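Local coordinates for nucleoprotein (Human coronavirus NL63, PDB 5N4K) that probably packages the viral RNA genome into a helical ribonucleocapsid, this chain being the N-terminal, RNA-binding domain of the longer nucleocapsid protein, at residues A[30-35]-A[86-91]; A[61-66]-A[110-115]; A[65-70]-A[94-99]. One frame throughout, in Å; residues are numbered along the deposited sequence. Where two conformers were deposited one is given.

Contact 1 of 3, residues A[30-35]-A[86-91]; sequences SFYMPL and VHFYYL
Three groups converge on Ser-30 OG: it donates to Phe-88 O at 2.7 Å, accepts the backbone N-H of Tyr-32 in an ST turn, and takes a hydrogen bond from water 1. OG stands anti to the backbone N (chi1 174°), which carries it over to the strand, and it meets Phe-88 O in the carbonyl plane, on a lone pair. A serine fits here because one small hydroxyl can turn its own loop and tie it to the neighbouring strand. Water 1 also binds Phe-88 N and Met-33 O, while water 2 joins Phe-31 N to Phe-88 O, so the waters bridge the loop and strand backbones where the two do not pair directly with each other.

On the face of the strand that carries Phe-88 and Tyr-90, the hydroxyls Tyr-32 OH and Tyr-90 OH share a hydrogen bond of 2.7 Å, their side chains crossing at about a right angle. Phe-88 places CE2 over the centre of the Tyr-90 ring, 3.5 Å above its plane, and lies alongside Tyr-32. Elsewhere, Pro-34 CB sits over one face of the His-87 ring, 3.7 Å from its centroid, a CH-pi contact suited to a compact, rigid pyrrolidine ring; His-87 NE2 bonds to Gln-69.

Regular pairing begins at Leu-35 and Val-86, joined by two backbone hydrogen bonds. The loop thus runs into strand 35-37 beside strand 80-90, whose other neighbour is strand 63-73.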
loop_
_atom_site.group_PDB
_atom_site.type_symbol
_atom_site.label_atom_id
_atom_site.label_comp_id
_atom_site.label_asym_id
_atom_site.label_seq_id
_atom_site.Cartn_x
_atom_site.Cartn_y
_atom_site.Cartn_z
ATOM N N SER A 30 8.861 -4.692 -5.163
ATOM C CA SER A 30 9.586 -3.800 -6.083
ATOM C C SER A 30 10.810 -4.503 -6.608
ATOM O O SER A 30 11.442 -5.277 -5.923
ATOM C CB SER A 30 9.988 -2.554 -5.323
ATOM O OG SER A 30 10.823 -1.654 -6.038
ATOM N N PHE A 31 11.169 -4.171 -7.826
ATOM C CA PHE A 31 12.451 -4.618 -8.379
ATOM C C PHE A 31 13.620 -4.032 -7.632
ATOM O O PHE A 31 14.778 -4.557 -7.798
ATOM C CB PHE A 31 12.587 -4.256 -9.840
ATOM C CG PHE A 31 11.743 -5.062 -10.767
ATOM C CD1 PHE A 31 12.123 -6.335 -11.093
ATOM C CD2 PHE A 31 10.592 -4.594 -11.369
ATOM C CE1 PHE A 31 11.373 -7.145 -11.899
ATOM C CE2 PHE A 31 9.818 -5.399 -12.209
ATOM C CZ PHE A 31 10.210 -6.720 -12.480
ATOM N N TYR A 32 13.452 -2.947 -6.890
ATOM C CA TYR A 32 14.535 -2.194 -6.322
ATOM C C TYR A 32 14.465 -2.104 -4.806
ATOM O O TYR A 32 13.391 -2.135 -4.238
ATOM C CB TYR A 32 14.590 -0.754 -6.894
ATOM C CG TYR A 32 14.720 -0.757 -8.365
ATOM C CD1 TYR A 32 15.968 -0.991 -8.990
ATOM C CD2 TYR A 32 13.600 -0.596 -9.228
ATOM C CE1 TYR A 32 16.099 -1.117 -10.364
ATOM C CE2 TYR A 32 13.693 -0.727 -10.586
ATOM C CZ TYR A 32 14.929 -0.990 -11.146
ATOM O OH TYR A 32 15.137 -1.033 -12.474
ATOM N N MET A 33 15.624 -1.966 -4.156
ATOM C CA MET A 33 15.661 -1.532 -2.795
ATOM C C MET A 33 14.942 -0.209 -2.615
ATOM O O MET A 33 14.939 0.623 -3.533
ATOM C CB MET A 33 17.142 -1.406 -2.306
ATOM C CG MET A 33 17.809 -2.795 -2.097
ATOM S SD MET A 33 17.062 -3.826 -0.853
ATOM C CE MET A 33 17.569 -2.981 0.662
ATOM N N PRO A 34 14.385 0.043 -1.437
ATOM C CA PRO A 34 13.761 1.351 -1.163
ATOM C C PRO A 34 14.773 2.445 -0.968
ATOM O O PRO A 34 15.981 2.208 -0.724
ATOM C CB PRO A 34 12.969 1.111 0.099
ATOM C CG PRO A 34 13.712 0.006 0.806
ATOM C CD PRO A 34 14.300 -0.825 -0.264
ATOM N N LEU A 35 14.280 3.690 -0.993
ATOM C CA LEU A 35 14.999 4.832 -0.490
ATOM C C LEU A 35 14.388 5.171 0.868
ATOM O O LEU A 35 13.190 4.913 1.167
ATOM C CB LEU A 35 14.893 6.047 -1.389
ATOM C CG LEU A 35 15.265 5.759 -2.819
ATOM C CD1 LEU A 35 15.017 7.055 -3.655
ATOM C CD2 LEU A 35 16.656 5.252 -2.937
ATOM N N VAL A 86 10.372 4.670 0.656
ATOM C CA VAL A 86 9.655 4.690 -0.618
ATOM C C VAL A 86 10.146 3.566 -1.502
ATOM O O VAL A 86 11.359 3.312 -1.599
ATOM C CB VAL A 86 9.769 6.070 -1.328
ATOM C CG1 VAL A 86 8.975 7.131 -0.597
ATOM C CG2 VAL A 86 11.225 6.526 -1.516
ATOM N N HIS A 87 9.220 2.907 -2.194
ATOM C CA HIS A 87 9.572 1.819 -3.121
ATOM C C HIS A 87 9.080 2.156 -4.523
ATOM O O HIS A 87 7.940 2.644 -4.681
ATOM C CB HIS A 87 8.897 0.510 -2.669
ATOM C CG HIS A 87 9.247 0.045 -1.297
ATOM N ND1 HIS A 87 10.146 -0.954 -1.101
ATOM C CD2 HIS A 87 8.785 0.424 -0.122
ATOM C CE1 HIS A 87 10.298 -1.136 0.193
ATOM N NE2 HIS A 87 9.474 -0.335 0.821
ATOM N N PHE A 88 9.910 1.863 -5.530
ATOM C CA PHE A 88 9.578 2.265 -6.891
ATOM C C PHE A 88 8.899 1.133 -7.624
ATOM O O PHE A 88 9.323 -0.053 -7.562
ATOM C CB PHE A 88 10.877 2.582 -7.666
ATOM C CG PHE A 88 10.587 2.845 -9.123
ATOM C CD1 PHE A 88 10.137 4.097 -9.504
ATOM C CD2 PHE A 88 10.713 1.863 -10.066
ATOM C CE1 PHE A 88 9.786 4.356 -10.820
ATOM C CE2 PHE A 88 10.359 2.094 -11.396
ATOM C CZ PHE A 88 9.888 3.331 -11.743
ATOM N N TYR A 89 7.904 1.483 -8.418
ATOM C CA TYR A 89 7.214 0.569 -9.302
ATOM C C TYR A 89 6.973 1.262 -10.632
ATOM O O TYR A 89 6.594 2.405 -10.712
ATOM C CB TYR A 89 5.861 0.179 -8.700
ATOM C CG TYR A 89 5.966 -0.500 -7.367
ATOM C CD1 TYR A 89 5.949 0.237 -6.197
ATOM C CD2 TYR A 89 6.051 -1.893 -7.313
ATOM C CE1 TYR A 89 6.062 -0.413 -4.941
ATOM C CE2 TYR A 89 6.177 -2.482 -6.078
ATOM C CZ TYR A 89 6.192 -1.741 -5.001
ATOM O OH TYR A 89 6.276 -2.380 -3.694
ATOM N N TYR A 90 7.167 0.510 -11.719
ATOM C CA TYR A 90 6.853 1.003 -13.060
ATOM C C TYR A 90 5.365 1.236 -13.206
ATOM O O TYR A 90 4.547 0.528 -12.628
ATOM C CB TYR A 90 7.395 -0.018 -14.103
ATOM C CG TYR A 90 8.936 -0.091 -14.106
ATOM C CD1 TYR A 90 9.674 0.836 -14.846
ATOM C CD2 TYR A 90 9.619 -1.083 -13.461
ATOM C CE1 TYR A 90 11.060 0.833 -14.834
ATOM C CE2 TYR A 90 10.971 -1.137 -13.422
ATOM C CZ TYR A 90 11.676 -0.169 -14.104
ATOM O OH TYR A 90 13.069 -0.197 -14.065
ATOM N N LEU A 91 5.033 2.129 -14.092
ATOM C CA LEU A 91 3.639 2.436 -14.386
ATOM C C LEU A 91 2.901 1.164 -14.817
ATOM O O LEU A 91 3.362 0.409 -15.639
ATOM C CB LEU A 91 3.550 3.528 -15.487
ATOM C CG LEU A 91 2.138 4.008 -15.815
ATOM C CD1 LEU A 91 1.453 4.697 -14.686
ATOM C CD2 LEU A 91 2.307 5.006 -16.970
HETATM O O HOH W 1 12.307 0.577 -4.607
HETATM O O HOH W 2 9.751 -2.123 -9.299
#

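Contact 2 of 3, residues A[61-66]-A[110-115]; sequences EQIGYW and WVAKEG. With SO4 (sulfate ion), chain J.
The indole of Trp-110 receives Tyr-65 CB on one face, 4.0 Å from the centroid of its six-membered ring, and the edge of the Tyr-65 ring is turned toward that same ring in an offset edge-to-face pair with planes at 60°. A chi1 of 58° puts Tyr-65 CG between the backbone N and the carbonyl carbon, and the side chain runs beside that of Trp-110, pointing the same way. Outside the two segments, Phe-101 meets Trp-110 with its ring steeply inclined.

Trp-66, on the opposite side of the sheet, is touched at its edge and in plane by Val-111 CG1, 3.8 Å from Trp-66 CD1; its NE1 bonds to Leu-51 O. Val-111, branched at CB, sets methyl groups against the CD1-NE1 side of this large ring, and Gly-64, opposite it, brings no side chain of its own. Ile-63 CG1 and Ala-112 CB meet on the Tyr-65 side at 3.8 Å, a small partner for a bulky one.

The backbone hydrogen bonds Gly-64 N to Val-111 O and Val-111 N to Gly-64 O are both 2.9 Å. Lys-113 N donates another to Gln-62 O. A water joins Lys-113 NZ to Gln-62 OE1, while NZ also bonds to Ser-138 OG and Gln-62 NE2 to Lys-56 O.

The pairing is regular and antiparallel: strand 108-112 is an outermost strand of the sheet at the core of the coronavirus nucleocapsid N-terminal domain.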
loop_
_atom_site.group_PDB
_atom_site.type_symbol
_atom_site.label_atom_id
_atom_site.label_comp_id
_atom_site.label_asym_id
_atom_site.label_seq_id
_atom_site.Cartn_x
_atom_site.Cartn_y
_atom_site.Cartn_z
ATOM N N GLU A 61 9.268 3.232 -21.351
ATOM C CA GLU A 61 8.866 2.612 -20.089
ATOM C C GLU A 61 9.538 3.225 -18.882
ATOM O O GLU A 61 9.359 2.702 -17.774
ATOM C CB GLU A 61 9.085 1.110 -20.129
ATOM C CG GLU A 61 8.203 0.405 -21.114
ATOM C CD GLU A 61 8.484 -1.103 -21.249
ATOM O OE1 GLU A 61 9.705 -1.424 -21.422
ATOM O OE2 GLU A 61 7.486 -1.916 -21.209
ATOM N N GLN A 62 10.284 4.309 -19.002
ATOM C CA GLN A 62 11.027 4.885 -17.868
ATOM C C GLN A 62 10.107 5.865 -17.127
ATOM O O GLN A 62 10.223 7.069 -17.137
ATOM C CB GLN A 62 12.301 5.580 -18.280
ATOM C CG GLN A 62 13.289 4.721 -19.113
ATOM C CD GLN A 62 13.550 3.384 -18.466
ATOM O OE1 GLN A 62 14.083 3.380 -17.357
ATOM N NE2 GLN A 62 13.189 2.351 -19.074
ATOM N N ILE A 63 9.116 5.262 -16.442
ATOM C CA ILE A 63 8.000 6.006 -15.859
ATOM C C ILE A 63 7.362 5.110 -14.755
ATOM O O ILE A 63 7.243 3.898 -14.943
ATOM C CB ILE A 63 6.985 6.380 -16.976
ATOM C CG1 ILE A 63 5.819 7.165 -16.385
ATOM C CG2 ILE A 63 6.543 5.171 -17.779
ATOM C CD1 ILE A 63 5.071 7.921 -17.498
ATOM N N GLY A 64 6.910 5.747 -13.678
ATOM C CA GLY A 64 6.240 4.989 -12.648
ATOM C C GLY A 64 6.039 5.842 -11.450
ATOM O O GLY A 64 5.810 7.044 -11.514
ATOM N N TYR A 65 6.077 5.167 -10.281
ATOM C CA TYR A 65 5.823 5.868 -9.019
ATOM C C TYR A 65 6.643 5.301 -7.864
ATOM O O TYR A 65 7.038 4.130 -7.904
ATOM C CB TYR A 65 4.272 5.851 -8.610
ATOM C CG TYR A 65 3.721 4.429 -8.487
ATOM C CD1 TYR A 65 3.293 3.696 -9.579
ATOM C CD2 TYR A 65 3.674 3.790 -7.242
ATOM C CE1 TYR A 65 2.778 2.391 -9.458
ATOM C CE2 TYR A 65 3.177 2.527 -7.115
ATOM C CZ TYR A 65 2.758 1.825 -8.200
ATOM O OH TYR A 65 2.355 0.516 -8.047
ATOM N N TRP A 66 6.835 6.169 -6.881
ATOM C CA TRP A 66 7.362 5.793 -5.550
ATOM C C TRP A 66 6.204 5.735 -4.582
ATOM O O TRP A 66 5.455 6.655 -4.481
ATOM C CB TRP A 66 8.423 6.756 -5.114
ATOM C CG TRP A 66 9.668 6.745 -5.910
ATOM C CD1 TRP A 66 9.932 7.486 -7.034
ATOM C CD2 TRP A 66 10.841 5.938 -5.705
ATOM N NE1 TRP A 66 11.153 7.225 -7.505
ATOM C CE2 TRP A 66 11.746 6.260 -6.729
ATOM C CE3 TRP A 66 11.172 4.957 -4.796
ATOM C CZ2 TRP A 66 13.002 5.647 -6.815
ATOM C CZ3 TRP A 66 12.422 4.319 -4.879
ATOM C CH2 TRP A 66 13.293 4.660 -5.876
ATOM N N TRP A 110 4.857 10.493 -8.358
ATOM C CA TRP A 110 5.044 10.114 -9.730
ATOM C C TRP A 110 6.354 10.584 -10.358
ATOM O O TRP A 110 6.774 11.751 -10.100
ATOM C CB TRP A 110 3.841 10.665 -10.498
ATOM C CG TRP A 110 2.530 10.046 -10.009
ATOM C CD1 TRP A 110 1.654 10.579 -9.110
ATOM C CD2 TRP A 110 2.020 8.802 -10.423
ATOM N NE1 TRP A 110 0.588 9.712 -8.974
ATOM C CE2 TRP A 110 0.770 8.622 -9.743
ATOM C CE3 TRP A 110 2.480 7.799 -11.239
ATOM C CZ2 TRP A 110 0.067 7.442 -9.919
ATOM C CZ3 TRP A 110 1.735 6.650 -11.460
ATOM C CH2 TRP A 110 0.507 6.522 -10.773
ATOM N N VAL A 111 6.917 9.743 -11.186
ATOM C CA VAL A 111 8.221 10.062 -11.816
ATOM C C VAL A 111 8.201 9.598 -13.221
ATOM O O VAL A 111 7.602 8.590 -13.621
ATOM C CB VAL A 111 9.407 9.424 -11.035
ATOM C CG1 VAL A 111 9.641 10.140 -9.715
ATOM C CG2 VAL A 111 9.211 7.912 -10.888
ATOM N N ALA A 112 8.934 10.351 -14.103
ATOM C CA ALA A 112 9.108 9.955 -15.500
ATOM C C ALA A 112 10.331 10.648 -16.068
ATOM O O ALA A 112 10.589 11.791 -15.721
ATOM C CB ALA A 112 7.903 10.390 -16.356
ATOM N N LYS A 113 11.026 9.943 -16.932
ATOM C CA LYS A 113 12.077 10.567 -17.688
ATOM C C LYS A 113 11.607 11.014 -19.065
ATOM O O LYS A 113 10.593 10.578 -19.549
ATOM C CB LYS A 113 13.187 9.592 -17.892
ATOM C CG LYS A 113 14.000 9.357 -16.614
ATOM C CD LYS A 113 15.183 8.464 -17.030
ATOM C CE LYS A 113 16.334 8.558 -16.116
ATOM N NZ LYS A 113 17.315 7.489 -16.412
ATOM N N GLU A 114 12.376 11.958 -19.662
ATOM C CA GLU A 114 12.138 12.408 -21.012
ATOM C C GLU A 114 12.112 11.232 -21.963
ATOM O O GLU A 114 12.938 10.261 -21.887
ATOM C CB GLU A 114 13.257 13.374 -21.393
ATOM C CG GLU A 114 13.010 14.013 -22.726
ATOM C CD GLU A 114 14.096 15.036 -23.081
ATOM O OE1 GLU A 114 15.205 14.622 -23.396
ATOM O OE2 GLU A 114 13.857 16.248 -23.037
ATOM N N GLY A 115 11.113 11.172 -22.823
ATOM C CA GLY A 115 10.909 10.069 -23.763
ATOM C C GLY A 115 9.952 9.005 -23.308
ATOM O O GLY A 115 9.629 8.125 -24.150
HETATM S S SO4 J . 15.086 13.900 -17.939
HETATM O O1 SO4 J . 15.888 14.278 -16.771
HETATM O O2 SO4 J . 15.911 14.136 -19.138
HETATM O O3 SO4 J . 13.797 14.640 -18.069
HETATM O O4 SO4 J . 14.547 12.645 -17.764
HETATM O O HOH W 3 15.559 5.215 -15.943
#

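Contact 3 of 3, residues A[65-70]-A[94-99]; sequences YWNVQE and GPHKDL. With SO4 (sulfate ion), chain F.
His-96 N donates a hydrogen bond to Tyr-65 OH, 2.9 Å long with an angle of 154° at the hydrogen. The same hydroxyl is bonded to Thr-93 O, so a tyrosine, able to donate and accept at the end of a long rigid ring, suits a place where a loop must be gripped from the sheet. A second bond, from His-96 NE2 to Asn-67 OD1, is weak: the atoms are 3.1 Å apart, but the N-H is strongly bent away from the acceptor. OD1 lies at the edge of the imidazole, in its plane, while the amide plane of Asn-67 stands nearly perpendicular to that of the ring. Asn-67 CG is anti to its backbone N.

Aromatic packing brings the edge of His-96 toward the face of Tyr-65, with centroids 5.7 Å apart and planes at 64°; His-96 CD2 comes 3.8 Å from Tyr-65 CE2. His-96 also meets His-96 of the second subunit.

Van der Waals contact comes from Pro-95, whose ring carbons lie against polar ends: CD is 3.4 Å from Tyr-65 OH, at the ring edge, and CG is 3.7 Å from Asn-67 ND2. Gly-94, at positive phi, has its C 3.3 Å from Tyr-65 OH, and a CB on this residue would collide with the hydroxyl. Proline then suits the next position, the first corner of the type I turn 94-97.

The loop 94-99, which follows strand 80-90 and precedes strand 108-112, thus folds back against strand 63-73, and Val-108 of strand 108-112 also touches His-96.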
loop_
_atom_site.group_PDB
_atom_site.type_symbol
_atom_site.label_atom_id
_atom_site.label_comp_id
_atom_site.label_asym_id
_atom_site.label_seq_id
_atom_site.Cartn_x
_atom_site.Cartn_y
_atom_site.Cartn_z
ATOM N N TYR A 65 6.077 5.167 -10.281
ATOM C CA TYR A 65 5.823 5.868 -9.019
ATOM C C TYR A 65 6.643 5.301 -7.864
ATOM O O TYR A 65 7.038 4.130 -7.904
ATOM C CB TYR A 65 4.272 5.851 -8.610
ATOM C CG TYR A 65 3.721 4.429 -8.487
ATOM C CD1 TYR A 65 3.293 3.696 -9.579
ATOM C CD2 TYR A 65 3.674 3.790 -7.242
ATOM C CE1 TYR A 65 2.778 2.391 -9.458
ATOM C CE2 TYR A 65 3.177 2.527 -7.115
ATOM C CZ TYR A 65 2.758 1.825 -8.200
ATOM O OH TYR A 65 2.355 0.516 -8.047
ATOM N N TRP A 66 6.835 6.169 -6.881
ATOM C CA TRP A 66 7.362 5.793 -5.550
ATOM C C TRP A 66 6.204 5.735 -4.582
ATOM O O TRP A 66 5.455 6.655 -4.481
ATOM C CB TRP A 66 8.423 6.756 -5.114
ATOM C CG TRP A 66 9.668 6.745 -5.910
ATOM C CD1 TRP A 66 9.932 7.486 -7.034
ATOM C CD2 TRP A 66 10.841 5.938 -5.705
ATOM N NE1 TRP A 66 11.153 7.225 -7.505
ATOM C CE2 TRP A 66 11.746 6.260 -6.729
ATOM C CE3 TRP A 66 11.172 4.957 -4.796
ATOM C CZ2 TRP A 66 13.002 5.647 -6.815
ATOM C CZ3 TRP A 66 12.422 4.319 -4.879
ATOM C CH2 TRP A 66 13.293 4.660 -5.876
ATOM N N ASN A 67 6.083 4.618 -3.889
ATOM C CA ASN A 67 4.983 4.380 -2.930
ATOM C C ASN A 67 5.555 4.552 -1.489
ATOM O O ASN A 67 6.514 3.864 -1.136
ATOM C CB ASN A 67 4.444 2.952 -3.094
ATOM C CG ASN A 67 3.102 2.779 -2.510
ATOM O OD1 ASN A 67 2.277 3.653 -2.607
ATOM N ND2 ASN A 67 2.896 1.620 -1.917
ATOM N N VAL A 68 4.976 5.434 -0.759
ATOM C CA VAL A 68 5.411 5.697 0.615
ATOM C C VAL A 68 4.953 4.640 1.573
ATOM O O VAL A 68 3.754 4.293 1.586
ATOM C CB VAL A 68 4.953 7.093 1.019
ATOM C CG1 VAL A 68 5.261 7.412 2.498
ATOM C CG2 VAL A 68 5.446 8.209 0.146
ATOM N N GLN A 69 5.883 4.197 2.401
ATOM C CA GLN A 69 5.667 3.270 3.545
ATOM C C GLN A 69 5.928 4.099 4.839
ATOM O O GLN A 69 7.075 4.496 5.071
ATOM C CB GLN A 69 6.686 2.131 3.412
ATOM C CG GLN A 69 6.680 1.043 4.531
ATOM C CD GLN A 69 7.912 0.206 4.680
ATOM O OE1 GLN A 69 8.771 0.085 3.792
ATOM N NE2 GLN A 69 8.006 -0.457 5.837
ATOM N N GLU A 70 4.907 4.350 5.621
ATOM C CA GLU A 70 5.073 5.008 6.947
ATOM C C GLU A 70 5.665 3.946 7.872
ATOM O O GLU A 70 5.327 2.775 7.776
ATOM C CB GLU A 70 3.686 5.485 7.389
ATOM C CG GLU A 70 3.659 6.392 8.561
ATOM C CD GLU A 70 2.276 6.968 8.864
ATOM O OE1 GLU A 70 1.300 6.811 8.055
ATOM O OE2 GLU A 70 2.152 7.568 9.952
ATOM N N GLY A 94 2.878 -3.038 -9.667
ATOM C CA GLY A 94 2.933 -2.755 -8.212
ATOM C C GLY A 94 1.579 -2.670 -7.557
ATOM O O GLY A 94 0.555 -3.047 -8.146
ATOM N N PRO A 95 1.563 -2.215 -6.310
ATOM C CA PRO A 95 0.305 -2.105 -5.515
ATOM C C PRO A 95 -0.665 -1.185 -6.113
ATOM O O PRO A 95 -1.876 -1.285 -5.826
ATOM C CB PRO A 95 0.806 -1.662 -4.155
ATOM C CG PRO A 95 2.121 -0.976 -4.398
ATOM C CD PRO A 95 2.725 -1.735 -5.530
ATOM N N HIS A 96 -0.248 -0.196 -6.932
ATOM C CA HIS A 96 -1.112 0.784 -7.611
ATOM C C HIS A 96 -1.064 0.594 -9.108
ATOM O O HIS A 96 -1.090 1.573 -9.862
ATOM C CB HIS A 96 -0.750 2.212 -7.215
ATOM C CG HIS A 96 -0.839 2.469 -5.756
ATOM N ND1 HIS A 96 -2.043 2.431 -5.075
ATOM C CD2 HIS A 96 0.100 2.723 -4.819
ATOM C CE1 HIS A 96 -1.818 2.697 -3.795
ATOM N NE2 HIS A 96 -0.546 2.904 -3.621
ATOM N N LYS A 97 -1.145 -0.676 -9.548
ATOM C CA LYS A 97 -1.108 -0.979 -10.968
ATOM C C LYS A 97 -2.283 -0.408 -11.738
ATOM O O LYS A 97 -2.158 -0.225 -12.942
ATOM C CB LYS A 97 -0.996 -2.497 -11.259
ATOM C CG LYS A 97 -2.265 -3.296 -10.984
ATOM C CD LYS A 97 -2.059 -4.788 -11.258
ATOM C CE LYS A 97 -1.899 -5.104 -12.744
ATOM N NZ LYS A 97 -1.978 -6.556 -13.143
ATOM N N ASP A 98 -3.348 -0.067 -11.045
ATOM C CA ASP A 98 -4.618 0.436 -11.514
ATOM C C ASP A 98 -4.622 1.908 -11.809
ATOM O O ASP A 98 -5.521 2.454 -12.443
ATOM C CB ASP A 98 -5.734 0.185 -10.463
ATOM C CG ASP A 98 -5.485 0.951 -9.124
ATOM O OD1 ASP A 98 -6.342 1.795 -8.797
ATOM O OD2 ASP A 98 -4.551 0.699 -8.367
ATOM N N LEU A 99 -3.674 2.625 -11.202
ATOM C CA LEU A 99 -3.595 4.073 -11.362
ATOM C C LEU A 99 -2.999 4.486 -12.697
ATOM O O LEU A 99 -2.005 3.975 -13.119
ATOM C CB LEU A 99 -2.812 4.729 -10.238
ATOM C CG LEU A 99 -3.396 4.659 -8.827
ATOM C CD1 LEU A 99 -2.463 5.318 -7.825
ATOM C CD2 LEU A 99 -4.813 5.138 -8.718
HETATM S S SO4 F . 11.007 -1.651 7.954
HETATM O O1 SO4 F . 10.781 -0.787 9.131
HETATM O O2 SO4 F . 11.182 -0.882 6.711
HETATM O O3 SO4 F . 9.719 -2.320 7.766
HETATM O O4 SO4 F . 12.194 -2.547 8.058
#

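All three contacts involve one antiparallel sheet, in which strand 63-73 lies between 108-112 and 80-90, and 80-90 in turn neighbours 35-37. Contact 1 brings the 30-35 loop onto strand 80-90, contact 2 is the pairing of 63-73 with 108-112, and contact 3 lays the 94-99 loop against 63-73. Their centres are about 12 Å (1 and 2), 9 Å (1 and 3) and 13 Å (2 and 3) apart. Contacts 2 and 3 share Tyr-65 and Trp-66, while Tyr-89 N to Tyr-65 O connects both to contact 1. Along the chain come 30-35, the overlapping 61-66 and 65-70, then 86-91, 94-99 and 110-115, so distant parts of the RNA-binding domain are knitted into one compact unit.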